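PDB 4PYS: beta-N-acetylhexosaminidase from Bacteroides fragilis, which probably hydrolyses terminal beta-linked N-acetylhexosamine residues from glycans, as a glycoside hydrolase of family 20. Local coordinates for residues M161-W166 / T219-I224. Residues are numbered along the deposited sequence; the frame is centred on the assembly and turned at random.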
loop_
_atom_site.group_PDB
_atom_site.type_symbol
_atom_site.label_atom_id
_atom_site.label_comp_id
_atom_site.label_asym_id
_atom_site.label_seq_id
_atom_site.Cartn_x
_atom_site.Cartn_y
_atom_site.Cartn_z
HETATM N N MSE A 161 8.446 0.756 -2.240
HETATM C CA MSE A 161 7.217 -0.002 -2.470
HETATM C C MSE A 161 6.614 0.384 -3.792
HETATM O O MSE A 161 7.066 1.347 -4.425
HETATM C CB MSE A 161 6.239 0.272 -1.338
HETATM C CG MSE A 161 6.847 -0.140 -0.024
HETATM SE SE MSE A 161 5.541 0.108 1.397
HETATM C CE MSE A 161 6.723 -0.295 2.909
ATOM N N ASN A 162 5.629 -0.386 -4.245
ATOM C CA ASN A 162 5.006 -0.073 -5.525
ATOM C C ASN A 162 3.491 0.049 -5.523
ATOM O O ASN A 162 2.913 0.405 -6.552
ATOM C CB ASN A 162 5.458 -1.021 -6.654
ATOM C CG ASN A 162 5.303 -2.497 -6.308
ATOM O OD1 ASN A 162 4.814 -2.863 -5.237
ATOM N ND2 ASN A 162 5.722 -3.365 -7.246
ATOM N N TYR A 163 2.846 -0.231 -4.392
ATOM C CA TYR A 163 1.394 -0.060 -4.318
ATOM C C TYR A 163 1.008 0.686 -3.059
ATOM O O TYR A 163 1.559 0.447 -1.990
ATOM C CB TYR A 163 0.651 -1.405 -4.321
ATOM C CG TYR A 163 0.799 -2.206 -5.589
ATOM C CD1 TYR A 163 -0.018 -1.969 -6.692
ATOM C CD2 TYR A 163 1.757 -3.203 -5.683
ATOM C CE1 TYR A 163 0.121 -2.718 -7.863
ATOM C CE2 TYR A 163 1.909 -3.949 -6.854
ATOM C CZ TYR A 163 1.095 -3.701 -7.930
ATOM O OH TYR A 163 1.251 -4.452 -9.082
ATOM N N PHE A 164 0.032 1.574 -3.191
ATOM C CA PHE A 164 -0.576 2.208 -2.033
ATOM C C PHE A 164 -2.011 1.714 -2.020
ATOM O O PHE A 164 -2.783 1.984 -2.948
ATOM C CB PHE A 164 -0.533 3.733 -2.161
ATOM C CG PHE A 164 -1.272 4.466 -1.059
ATOM C CD1 PHE A 164 -0.707 4.601 0.208
ATOM C CD2 PHE A 164 -2.517 5.035 -1.301
ATOM C CE1 PHE A 164 -1.385 5.285 1.225
ATOM C CE2 PHE A 164 -3.214 5.714 -0.289
ATOM C CZ PHE A 164 -2.645 5.842 0.971
ATOM N N HIS A 165 -2.358 0.969 -0.978
ATOM C CA HIS A 165 -3.683 0.356 -0.857
ATOM C C HIS A 165 -4.542 1.332 -0.060
ATOM O O HIS A 165 -4.242 1.629 1.093
ATOM C CB HIS A 165 -3.477 -0.989 -0.141
ATOM C CG HIS A 165 -4.727 -1.711 0.242
ATOM N ND1 HIS A 165 -4.695 -2.917 0.912
ATOM C CD2 HIS A 165 -6.039 -1.413 0.073
ATOM C CE1 HIS A 165 -5.928 -3.326 1.148
ATOM N NE2 HIS A 165 -6.765 -2.434 0.642
ATOM N N TRP A 166 -5.583 1.871 -0.693
ATOM C CA TRP A 166 -6.354 2.960 -0.103
ATOM C C TRP A 166 -7.711 2.420 0.353
ATOM O O TRP A 166 -8.586 2.156 -0.467
ATOM C CB TRP A 166 -6.548 4.075 -1.144
ATOM C CG TRP A 166 -6.858 5.432 -0.571
ATOM C CD1 TRP A 166 -6.926 5.778 0.751
ATOM C CD2 TRP A 166 -7.137 6.627 -1.316
ATOM N NE1 TRP A 166 -7.237 7.124 0.869
ATOM C CE2 TRP A 166 -7.366 7.662 -0.385
ATOM C CE3 TRP A 166 -7.224 6.917 -2.681
ATOM C CZ2 TRP A 166 -7.689 8.973 -0.778
ATOM C CZ3 TRP A 166 -7.530 8.219 -3.074
ATOM C CH2 TRP A 166 -7.769 9.228 -2.123
ATOM N N THR A 219 1.249 2.612 -7.707
ATOM C CA THR A 219 -0.084 2.303 -8.223
ATOM C C THR A 219 -1.049 2.348 -7.046
ATOM O O THR A 219 -0.798 1.730 -6.013
ATOM C CB THR A 219 -0.097 0.914 -8.863
ATOM O OG1 THR A 219 0.743 0.928 -10.030
ATOM C CG2 THR A 219 -1.519 0.494 -9.260
ATOM N N VAL A 220 -2.133 3.098 -7.184
ATOM C CA VAL A 220 -3.095 3.238 -6.085
ATOM C C VAL A 220 -4.201 2.195 -6.234
ATOM O O VAL A 220 -4.943 2.210 -7.205
ATOM C CB VAL A 220 -3.712 4.637 -6.054
ATOM C CG1 VAL A 220 -4.732 4.742 -4.919
ATOM C CG2 VAL A 220 -2.606 5.690 -5.868
ATOM N N VAL A 221 -4.282 1.285 -5.270
ATOM C CA VAL A 221 -5.250 0.193 -5.292
ATOM C C VAL A 221 -6.415 0.588 -4.385
ATOM O O VAL A 221 -6.265 0.632 -3.175
ATOM C CB VAL A 221 -4.613 -1.082 -4.753
ATOM C CG1 VAL A 221 -5.615 -2.246 -4.774
ATOM C CG2 VAL A 221 -3.388 -1.449 -5.586
ATOM N N PRO A 222 -7.580 0.889 -4.973
ATOM C CA PRO A 222 -8.706 1.258 -4.107
ATOM C C PRO A 222 -9.346 0.026 -3.480
ATOM O O PRO A 222 -9.377 -1.040 -4.116
ATOM C CB PRO A 222 -9.693 1.891 -5.090
ATOM C CG PRO A 222 -9.452 1.151 -6.381
ATOM C CD PRO A 222 -7.956 0.842 -6.399
ATOM N N GLU A 223 -9.858 0.167 -2.262
ATOM C CA GLU A 223 -10.677 -0.898 -1.675
ATOM C C GLU A 223 -12.107 -0.399 -1.460
ATOM O O GLU A 223 -12.338 0.565 -0.730
ATOM C CB GLU A 223 -10.109 -1.390 -0.348
ATOM C CG GLU A 223 -10.916 -2.549 0.262
ATOM C CD GLU A 223 -10.361 -3.040 1.583
ATOM O OE1 GLU A 223 -9.201 -2.707 1.923
ATOM O OE2 GLU A 223 -11.073 -3.775 2.300
ATOM N N ILE A 224 -13.048 -1.067 -2.113
ATOM C CA ILE A 224 -14.465 -0.792 -1.925
ATOM C C ILE A 224 -15.029 -2.017 -1.226
ATOM O O ILE A 224 -15.173 -3.075 -1.842
ATOM C CB ILE A 224 -15.184 -0.615 -3.264
ATOM C CG1 ILE A 224 -14.380 0.306 -4.190
ATOM C CG2 ILE A 224 -16.605 -0.073 -3.039
ATOM C CD1 ILE A 224 -14.223 1.727 -3.652
HETATM O O HOH W 1 3.181 0.403 -9.344
#
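Strands 163-166 and 219-223 run parallel, their axes 4.7 Å apart at closest and 22° from parallel, joined by five backbone hydrogen bonds that run from Thr219 N to Asn162 O, just ahead of the first strand, to Glu223 N to Trp166 O at the other end. Asn162 O also accepts a hydrogen bond from a water whose oxygen is in turn hydrogen-bonded to Thr219 OG1, 2.6 Å away, a second tie at the start of the ladder. On the face carrying Tyr163, His165, Thr219 and Val221, the Tyr163 ring, with CG anti to its carbonyl carbon (chi1 -65°), lies alongside Thr219, and its CD1 is 3.6 Å from both Thr219 CB and Val221 CG2. Further along, His165 NE2 donates to Glu223 OE1 over 2.8 Å. This bond is bent (140° at the hydrogen) and meets OE1 on the anti side but out of the carboxylate plane. His167 ND1 also bonds OE1 and Trp341 NE1 bonds OE2, so the carboxylate is gripped at both oxygens. On the other face, Val220 CG1 sits 4.3 Å from Phe164 CD2, near that ring's plane, and 4.0 Å from Trp166 CE3. The pair belongs to the TIM-barrel-type catalytic domain: strand 132-138 flanks 163-170 on its other side, helix 146-158 packs on Phe164 and Trp166, and helix 203-214, in the connection that leads from one strand to the other, packs on Trp166 and Val220.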